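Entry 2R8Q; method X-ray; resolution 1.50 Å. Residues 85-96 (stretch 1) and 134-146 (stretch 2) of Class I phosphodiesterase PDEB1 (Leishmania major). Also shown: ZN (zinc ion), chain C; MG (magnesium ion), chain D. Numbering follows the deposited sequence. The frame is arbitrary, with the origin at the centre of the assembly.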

ATOM      1  N   ASN A  85      14.862 -17.709   4.553  1.00 16.91           N
ATOM      2  CA  ASN A  85      14.871 -16.500   3.733  1.00 16.95           C
ATOM      3  C   ASN A  85      13.710 -15.599   4.139  1.00 15.99           C
ATOM      4  O   ASN A  85      13.861 -14.381   4.221  1.00 16.55           O
ATOM      5  CB  ASN A  85      14.742 -16.828   2.243  1.00 17.51           C
ATOM      6  CG  ASN A  85      16.031 -17.358   1.643  1.00 18.88           C
ATOM      7  OD1 ASN A  85      17.124 -17.113   2.162  1.00 19.13           O
ATOM      8  ND2 ASN A  85      15.909 -18.075   0.527  1.00 22.11           N
ATOM      9  N   PHE A  86      12.547 -16.200   4.379  1.00 15.75           N
ATOM     10  CA  PHE A  86      11.365 -15.433   4.782  1.00 14.55           C
ATOM     11  C   PHE A  86      11.645 -14.687   6.087  1.00 16.21           C
ATOM     12  O   PHE A  86      11.391 -13.487   6.197  1.00 15.35           O
ATOM     13  CB  PHE A  86      10.166 -16.368   4.959  1.00 15.96           C
ATOM     14  CG  PHE A  86       8.948 -15.698   5.535  1.00 14.86           C
ATOM     15  CD1 PHE A  86       8.163 -14.855   4.749  1.00 15.83           C
ATOM     16  CD2 PHE A  86       8.589 -15.911   6.861  1.00 14.75           C
ATOM     17  CE1 PHE A  86       7.036 -14.237   5.280  1.00 15.87           C
ATOM     18  CE2 PHE A  86       7.461 -15.296   7.404  1.00 14.58           C
ATOM     19  CZ  PHE A  86       6.686 -14.460   6.611  1.00 14.87           C
ATOM     20  N   ILE A  87      12.180 -15.396   7.074  1.00 15.23           N
ATOM     21  CA  ILE A  87      12.494 -14.778   8.358  1.00 15.03           C
ATOM     22  C   ILE A  87      13.454 -13.602   8.159  1.00 14.33           C
ATOM     23  O   ILE A  87      13.259 -12.528   8.728  1.00 14.31           O
ATOM     24  CB  ILE A  87      13.122 -15.810   9.317  1.00 15.77           C
ATOM     25  CG1 ILE A  87      12.088 -16.885   9.655  1.00 16.23           C
ATOM     26  CG2 ILE A  87      13.625 -15.122  10.583  1.00 17.53           C
ATOM     27  CD1 ILE A  87      12.660 -18.088  10.386  1.00 17.94           C
ATOM     28  N   LEU A  88      14.476 -13.791   7.329  1.00 14.83           N
ATOM     29  CA  LEU A  88      15.449 -12.727   7.090  1.00 15.33           C
ATOM     30  C   LEU A  88      14.893 -11.570   6.268  1.00 15.41           C
ATOM     31  O   LEU A  88      15.314 -10.429   6.447  1.00 15.63           O
ATOM     32  CB  LEU A  88      16.702 -13.298   6.418  1.00 16.53           C
ATOM     33  CG  LEU A  88      17.512 -14.246   7.308  1.00 17.29           C
ATOM     34  CD1 LEU A  88      18.640 -14.869   6.504  1.00 19.62           C
ATOM     35  CD2 LEU A  88      18.065 -13.473   8.505  1.00 21.35           C
ATOM     36  N   GLN A  89      13.960 -11.856   5.360  1.00 16.04           N
ATOM     37  CA  GLN A  89      13.357 -10.795   4.563  1.00 15.53           C
ATOM     38  C   GLN A  89      12.474  -9.959   5.487  1.00 15.87           C
ATOM     39  O   GLN A  89      12.369  -8.744   5.327  1.00 16.68           O
ATOM     40  CB  GLN A  89      12.532 -11.378   3.409  1.00 16.30           C
ATOM     41  CG  GLN A  89      13.382 -11.962   2.272  1.00 17.76           C
ATOM     42  CD  GLN A  89      14.079 -10.898   1.431  1.00 20.56           C
ATOM     43  OE1 GLN A  89      14.072  -9.712   1.765  1.00 21.79           O
ATOM     44  NE2 GLN A  89      14.693 -11.326   0.327  1.00 20.01           N
ATOM     45  N   CYS A  90      11.842 -10.612   6.461  1.00 15.94           N
ATOM     46  CA  CYS A  90      11.012  -9.889   7.423  1.00 15.72           C
ATOM     47  C   CYS A  90      11.917  -9.011   8.292  1.00 14.62           C
ATOM     48  O   CYS A  90      11.658  -7.821   8.484  1.00 13.79           O
ATOM     49  CB  CYS A  90      10.240 -10.864   8.323  1.00 14.28           C
ATOM     50  SG  CYS A  90       8.805 -11.679   7.560  1.00 15.87           S
ATOM     51  N   ARG A  91      12.990  -9.603   8.807  1.00 15.36           N
ATOM     52  CA  ARG A  91      13.918  -8.882   9.667  1.00 15.02           C
ATOM     53  C   ARG A  91      14.430  -7.597   9.019  1.00 16.80           C
ATOM     54  O   ARG A  91      14.547  -6.559   9.678  1.00 16.37           O
ATOM     55  CB  ARG A  91      15.096  -9.792  10.035  1.00 14.85           C
ATOM     56  CG  ARG A  91      15.997  -9.219  11.116  1.00 16.07           C
ATOM     57  CD  ARG A  91      17.133 -10.168  11.462  1.00 15.75           C
ATOM     58  NE  ARG A  91      18.119 -10.261  10.389  1.00 17.08           N
ATOM     59  CZ  ARG A  91      19.232 -10.983  10.462  1.00 16.82           C
ATOM     60  NH1 ARG A  91      19.501 -11.678  11.557  1.00 16.66           N
ATOM     61  NH2 ARG A  91      20.088 -10.993   9.446  1.00 18.14           N
ATOM     62  N   ARG A  92      14.731  -7.670   7.725  1.00 16.43           N
ATOM     63  CA  ARG A  92      15.241  -6.519   6.984  1.00 18.40           C
ATOM     64  C   ARG A  92      14.286  -5.336   6.971  1.00 18.41           C
ATOM     65  O   ARG A  92      14.708  -4.192   6.800  1.00 19.17           O
ATOM     66  CB  ARG A  92      15.511  -6.897   5.527  1.00 20.25           C
ATOM     67  CG  ARG A  92      16.704  -7.780   5.282  1.00 26.29           C
ATOM     68  CD  ARG A  92      16.796  -8.088   3.796  1.00 27.46           C
ATOM     69  NE  ARG A  92      18.009  -8.820   3.453  1.00 31.25           N
ATOM     70  CZ  ARG A  92      18.320  -9.208   2.221  1.00 32.31           C
ATOM     71  NH1 ARG A  92      17.502  -8.936   1.213  1.00 33.01           N
ATOM     72  NH2 ARG A  92      19.450  -9.862   1.995  1.00 33.87           N
ATOM     73  N   ARG A  93      12.999  -5.613   7.143  1.00 17.80           N
ATOM     74  CA  ARG A  93      12.002  -4.559   7.086  1.00 16.96           C
ATOM     75  C   ARG A  93      11.569  -3.955   8.417  1.00 18.36           C
ATOM     76  O   ARG A  93      10.648  -3.136   8.463  1.00 18.71           O
ATOM     77  CB  ARG A  93      10.802  -5.054   6.274  1.00 19.19           C
ATOM     78  CG  ARG A  93      11.176  -5.258   4.800  1.00 20.22           C
ATOM     79  CD  ARG A  93      10.070  -5.921   4.002  1.00 25.37           C
ATOM     80  NE  ARG A  93      10.375  -5.990   2.572  1.00 27.02           N
ATOM     81  CZ  ARG A  93      11.325  -6.748   2.024  1.00 28.12           C
ATOM     82  NH1 ARG A  93      12.096  -7.525   2.777  1.00 25.50           N
ATOM     83  NH2 ARG A  93      11.494  -6.735   0.708  1.00 28.99           N
ATOM     84  N   TYR A  94      12.232  -4.354   9.499  1.00 16.21           N
ATOM     85  CA  TYR A  94      11.937  -3.773  10.799  1.00 15.67           C
ATOM     86  C   TYR A  94      13.005  -2.728  11.078  1.00 17.17           C
ATOM     87  O   TYR A  94      14.196  -2.941  10.814  1.00 19.46           O
ATOM     88  CB  TYR A  94      11.910  -4.837  11.907  1.00 14.92           C
ATOM     89  CG  TYR A  94      10.639  -5.646  11.866  1.00 13.73           C
ATOM     90  CD1 TYR A  94      10.587  -6.874  11.202  1.00 14.04           C
ATOM     91  CD2 TYR A  94       9.450  -5.130  12.386  1.00 12.97           C
ATOM     92  CE1 TYR A  94       9.380  -7.563  11.048  1.00 14.89           C
ATOM     93  CE2 TYR A  94       8.241  -5.807  12.232  1.00 13.48           C
ATOM     94  CZ  TYR A  94       8.210  -7.017  11.561  1.00 14.03           C
ATOM     95  OH  TYR A  94       7.008  -7.658  11.357  1.00 14.31           O
ATOM     96  N   ARG A  95      12.564  -1.588  11.592  1.00 17.68           N
ATOM     97  CA  ARG A  95      13.452  -0.475  11.886  1.00 19.55           C
ATOM     98  C   ARG A  95      14.025  -0.528  13.292  1.00 20.40           C
ATOM     99  O   ARG A  95      13.563  -1.284  14.148  1.00 20.34           O
ATOM    100  CB  ARG A  95      12.703   0.843  11.683  1.00 19.18           C
ATOM    101  CG  ARG A  95      12.085   1.003  10.300  1.00 24.22           C
ATOM    102  CD  ARG A  95      11.509   2.401  10.121  1.00 29.21           C
ATOM    103  NE  ARG A  95      10.965   2.615   8.781  1.00 33.01           N
ATOM    104  CZ  ARG A  95      10.537   3.791   8.331  1.00 35.09           C
ATOM    105  NH1 ARG A  95      10.592   4.861   9.113  1.00 36.36           N
ATOM    106  NH2 ARG A  95      10.056   3.899   7.098  1.00 36.05           N
ATOM    107  N   ARG A  96      15.040   0.293  13.529  1.00 22.47           N
ATOM    108  CA  ARG A  96      15.679   0.340  14.831  1.00 24.23           C
ATOM    109  C   ARG A  96      14.943   1.262  15.797  1.00 23.66           C
ATOM    110  O   ARG A  96      15.502   2.254  16.271  1.00 26.75           O
ATOM    111  CB  ARG A  96      17.134   0.787  14.689  1.00 27.96           C
ATOM    112  CG  ARG A  96      17.986  -0.155  13.854  1.00 32.40           C
ATOM    113  CD  ARG A  96      19.456   0.228  13.923  1.00 37.83           C
ATOM    114  NE  ARG A  96      20.286  -0.629  13.079  1.00 41.84           N
ATOM    115  CZ  ARG A  96      20.214  -0.667  11.752  1.00 43.99           C
ATOM    116  NH1 ARG A  96      19.348   0.105  11.108  1.00 44.28           N
ATOM    117  NH2 ARG A  96      21.008  -1.480  11.066  1.00 44.79           N
ATOM    118  N   LEU A 134       1.282 -18.382  12.935  1.00 14.27           N
ATOM    119  CA  LEU A 134       2.670 -18.205  13.346  1.00 15.56           C
ATOM    120  C   LEU A 134       3.468 -17.387  12.334  1.00 14.61           C
ATOM    121  O   LEU A 134       4.289 -16.549  12.717  1.00 13.77           O
ATOM    122  CB  LEU A 134       3.325 -19.572  13.581  1.00 15.27           C
ATOM    123  CG  LEU A 134       2.727 -20.314  14.781  1.00 16.25           C
ATOM    124  CD1 LEU A 134       3.236 -21.749  14.815  1.00 17.66           C
ATOM    125  CD2 LEU A 134       3.097 -19.588  16.070  1.00 18.25           C
ATOM    126  N   VAL A 135       3.223 -17.626  11.048  1.00 14.65           N
ATOM    127  CA  VAL A 135       3.901 -16.893   9.989  1.00 16.04           C
ATOM    128  C   VAL A 135       3.466 -15.429  10.041  1.00 15.59           C
ATOM    129  O   VAL A 135       4.285 -14.521   9.915  1.00 15.96           O
ATOM    130  CB  VAL A 135       3.546 -17.482   8.601  1.00 18.28           C
ATOM    131  CG1 VAL A 135       3.970 -16.524   7.489  1.00 20.14           C
ATOM    132  CG2 VAL A 135       4.226 -18.832   8.432  1.00 21.20           C
ATOM    133  N   THR A 136       2.168 -15.211  10.241  1.00 15.40           N
ATOM    134  CA  THR A 136       1.615 -13.863  10.301  1.00 15.09           C
ATOM    135  C   THR A 136       2.262 -13.027  11.402  1.00 15.55           C
ATOM    136  O   THR A 136       2.474 -11.827  11.239  1.00 14.04           O
ATOM    137  CB  THR A 136       0.090 -13.909  10.519  1.00 14.83           C
ATOM    138  OG1 THR A 136      -0.518 -14.588   9.414  1.00 15.41           O
ATOM    139  CG2 THR A 136      -0.489 -12.503  10.607  1.00 17.91           C
ATOM    140  N   ALA A 137       2.582 -13.658  12.526  1.00 14.74           N
ATOM    141  CA  ALA A 137       3.213 -12.928  13.616  1.00 15.37           C
ATOM    142  C   ALA A 137       4.466 -12.185  13.140  1.00 14.23           C
ATOM    143  O   ALA A 137       4.722 -11.060  13.556  1.00 14.60           O
ATOM    144  CB  ALA A 137       3.570 -13.889  14.751  1.00 16.40           C
ATOM    145  N   LEU A 138       5.237 -12.805  12.250  1.00 14.22           N
ATOM    146  CA  LEU A 138       6.470 -12.194  11.767  1.00 13.85           C
ATOM    147  C   LEU A 138       6.296 -11.005  10.824  1.00 13.82           C
ATOM    148  O   LEU A 138       7.205 -10.187  10.690  1.00 15.12           O
ATOM    149  CB  LEU A 138       7.352 -13.259  11.097  1.00 15.96           C
ATOM    150  CG  LEU A 138       7.793 -14.403  12.015  1.00 18.69           C
ATOM    151  CD1 LEU A 138       8.532 -15.462  11.206  1.00 20.21           C
ATOM    152  CD2 LEU A 138       8.683 -13.854  13.126  1.00 17.44           C
ATOM    153  N   VAL A 139       5.140 -10.898  10.177  1.00 13.73           N
ATOM    154  CA  VAL A 139       4.905  -9.801   9.244  1.00 14.03           C
ATOM    155  C   VAL A 139       3.949  -8.743   9.779  1.00 13.50           C
ATOM    156  O   VAL A 139       3.786  -7.698   9.160  1.00 14.46           O
ATOM    157  CB  VAL A 139       4.281 -10.303   7.911  1.00 14.17           C
ATOM    158  CG1 VAL A 139       5.124 -11.422   7.313  1.00 16.34           C
ATOM    159  CG2 VAL A 139       2.853 -10.777   8.152  1.00 14.86           C
ATOM    160  N   HIS A 140       3.347  -8.994  10.938  1.00 15.22           N
ATOM    161  CA  HIS A 140       2.321  -8.085  11.444  1.00 13.14           C
ATOM    162  C   HIS A 140       2.649  -6.627  11.761  1.00 14.10           C
ATOM    163  O   HIS A 140       1.728  -5.823  11.898  1.00 14.14           O
ATOM    164  CB  HIS A 140       1.573  -8.738  12.622  1.00 14.76           C
ATOM    165  CG  HIS A 140       2.103  -8.373  13.970  1.00 13.98           C
ATOM    166  ND1 HIS A 140       3.192  -8.997  14.541  1.00 14.12           N
ATOM    167  CD2 HIS A 140       1.687  -7.447  14.866  1.00 14.14           C
ATOM    168  CE1 HIS A 140       3.424  -8.470  15.729  1.00 15.28           C
ATOM    169  NE2 HIS A 140       2.525  -7.528  15.951  1.00 15.08           N
ATOM    170  N   ASP A 141       3.930  -6.278  11.860  1.00 12.63           N
ATOM    171  CA  ASP A 141       4.328  -4.893  12.135  1.00 12.96           C
ATOM    172  C   ASP A 141       5.404  -4.384  11.168  1.00 13.03           C
ATOM    173  O   ASP A 141       6.081  -3.396  11.452  1.00 13.14           O
ATOM    174  CB  ASP A 141       4.852  -4.743  13.572  1.00 13.60           C
ATOM    175  CG  ASP A 141       3.755  -4.438  14.563  1.00 14.61           C
ATOM    176  OD1 ASP A 141       2.829  -3.690  14.195  1.00 14.37           O
ATOM    177  OD2 ASP A 141       3.830  -4.928  15.711  1.00 12.08           O
ATOM    178  N   LEU A 142       5.548  -5.042  10.022  1.00 13.47           N
ATOM    179  CA  LEU A 142       6.574  -4.655   9.048  1.00 14.25           C
ATOM    180  C   LEU A 142       6.722  -3.158   8.773  1.00 14.79           C
ATOM    181  O   LEU A 142       5.757  -2.475   8.457  1.00 14.36           O
ATOM    182  CB  LEU A 142       6.336  -5.377   7.717  1.00 14.25           C
ATOM    183  CG  LEU A 142       6.569  -6.892   7.674  1.00 14.99           C
ATOM    184  CD1 LEU A 142       5.930  -7.476   6.417  1.00 14.51           C
ATOM    185  CD2 LEU A 142       8.061  -7.191   7.704  1.00 15.36           C
ATOM    186  N   ASP A 143       7.954  -2.674   8.893  1.00 14.49           N
ATOM    187  CA  ASP A 143       8.298  -1.278   8.624  1.00 15.26           C
ATOM    188  C   ASP A 143       7.617  -0.253   9.531  1.00 16.74           C
ATOM    189  O   ASP A 143       7.379   0.889   9.130  1.00 18.54           O
ATOM    190  CB  ASP A 143       8.028  -0.970   7.145  1.00 17.40           C
ATOM    191  CG  ASP A 143       8.626   0.354   6.692  1.00 18.83           C
ATOM    192  OD1 ASP A 143       9.793   0.640   7.034  1.00 19.97           O
ATOM    193  OD2 ASP A 143       7.927   1.102   5.973  1.00 21.53           O
ATOM    194  N   HIS A 144       7.300  -0.666  10.753  1.00 15.89           N
ATOM    195  CA  HIS A 144       6.696   0.243  11.724  1.00 16.55           C
ATOM    196  C   HIS A 144       7.747   1.335  11.947  1.00 18.78           C
ATOM    197  O   HIS A 144       8.944   1.046  12.027  1.00 17.64           O
ATOM    198  CB  HIS A 144       6.408  -0.509  13.028  1.00 15.75           C
ATOM    199  CG  HIS A 144       5.433   0.182  13.929  1.00 15.18           C
ATOM    200  ND1 HIS A 144       5.722   1.364  14.578  1.00 15.45           N
ATOM    201  CD2 HIS A 144       4.174  -0.153  14.302  1.00 16.21           C
ATOM    202  CE1 HIS A 144       4.685   1.725  15.311  1.00 16.87           C
ATOM    203  NE2 HIS A 144       3.733   0.822  15.163  1.00 15.58           N
ATOM    204  N   MET A 145       7.298   2.583  12.042  1.00 19.05           N
ATOM    205  CA  MET A 145       8.203   3.712  12.211  1.00 21.73           C
ATOM    206  C   MET A 145       8.297   4.243  13.638  1.00 20.37           C
ATOM    207  O   MET A 145       8.947   5.257  13.882  1.00 21.78           O
ATOM    208  CB  MET A 145       7.778   4.832  11.254  1.00 25.26           C
ATOM    209  CG  MET A 145       7.769   4.396   9.790  1.00 33.34           C
ATOM    210  SD  MET A 145       6.794   5.439   8.673  1.00 40.65           S
ATOM    211  CE  MET A 145       5.590   4.253   8.062  1.00 39.26           C
ATOM    212  N   GLY A 146       7.657   3.564  14.583  1.00 17.70           N
ATOM    213  CA  GLY A 146       7.720   4.017  15.960  1.00 18.81           C
ATOM    214  C   GLY A 146       6.647   5.015  16.365  1.00 18.50           C
ATOM    215  O   GLY A 146       6.714   5.587  17.456  1.00 18.67           O
TER
HETATM  216 ZN    ZN C   1       2.585  -5.716  17.248  1.00 16.99          ZN
HETATM  217 MG    MG D   2       0.892  -3.200  15.033  1.00 15.90          MG
HETATM  218  O   HOH W   1      11.939  -0.938   6.467  1.00 41.89           O
HETATM  219  O   HOH W   2       9.905  -1.553  12.389  1.00 14.82           O
HETATM  220  O   HOH W   3       0.775  -4.771  16.553  1.00 17.59           O
HETATM  221  O   HOH W   4       2.359  -3.906  18.632  1.00 18.68           O
HETATM  222  O   HOH W   5       0.902  -1.495  13.617  1.00 14.58           O
HETATM  223  O   HOH W   6      -1.204  -2.690  15.435  1.00 15.36           O
HETATM  224  O   HOH W   7       1.563  -1.766  16.586  1.00 15.83           O

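Two helices running the same general way, at 27° to each other, bring these stretches together, but with their axes 10.2 Å apart at the closest the space between has to be filled by side chains. Phe86 is a large part of this filling at the upstream end. Its CA-to-CB bond points toward the second stretch, and a t rotamer (chi1 173°) carries the ring on between the branched residues there: Phe86 CZ lies 3.5 Å from Val135 CG1 and 3.5 Å from Val139 CG1, while Phe86 CE2 is 4.0 Å from Leu138 CD1. Leu138, in the common m,t conformation, also meets Ile87, its CD1 4.1 Å from Ile87 CG1. One turn after Phe86, the small Cys90 suits a narrower gap, where its CA is 6.4 Å from Val139 CA; the m rotamer places Cys90 SG 3.7 Å from Val139 CG1.

Beyond the helices the contact turns polar, and the backbones draw closer, to 4.9 Å between Tyr94 CA and Asp143 CA. Tyr94 starts sideways, yet with chi1 at -76° and chi2 at 96° its ring reaches back along the second stretch. Tyr94 OH donates to Leu138 O at 2.6 Å, a short bond lying near the ring plane, and accepts a weak one from Asp141 N at 3.4 Å. One side chain thus serves backbone groups on both sides of His140. The ring also packs on Leu142, with Tyr94 CE1 3.6 Å from Leu142 CD2. These contacts lie beside the metal ligands: His140 NE2 and Asp141 OD2 bind zinc, at 2.2 and 2.1 Å, and Asp141 OD1 binds magnesium at 2.2 Å. The His140 ring, at an off-rotamer chi1 of 95°, is held from its other nitrogen, His140 ND1 donating to Ala137 O at 2.8 Å.

Arg93 divides its roles. Its CB faces Leu142 CD2 at 3.8 Å, but chi2 and chi3 are extended and lead the chain away, then chi4 at 69° turns the guanidinium, and Arg93 NH1 donates to Gln89 O at 2.8 Å and Gln89 OE1 at 3.1 Å. Arg93 O takes a weak bond from Asp143 N at 2.8 Å, and water 1 bridges that same oxygen to Asp143 OD1.

Asp143, with positive phi in the type II turn from Asp141 to His144, uses a t rotamer to offer OD1 to Arg95. Arg95 NE makes the salt bridge to Asp143 OD1 at 2.9 Å, and Arg95 NH2 adds a weak bond to Asp143 OD1 at 3.3 Å. Arg95, m then extended, lays one guanidinium face against Met145 CG, which is 2.9 Å from Arg95 NH1.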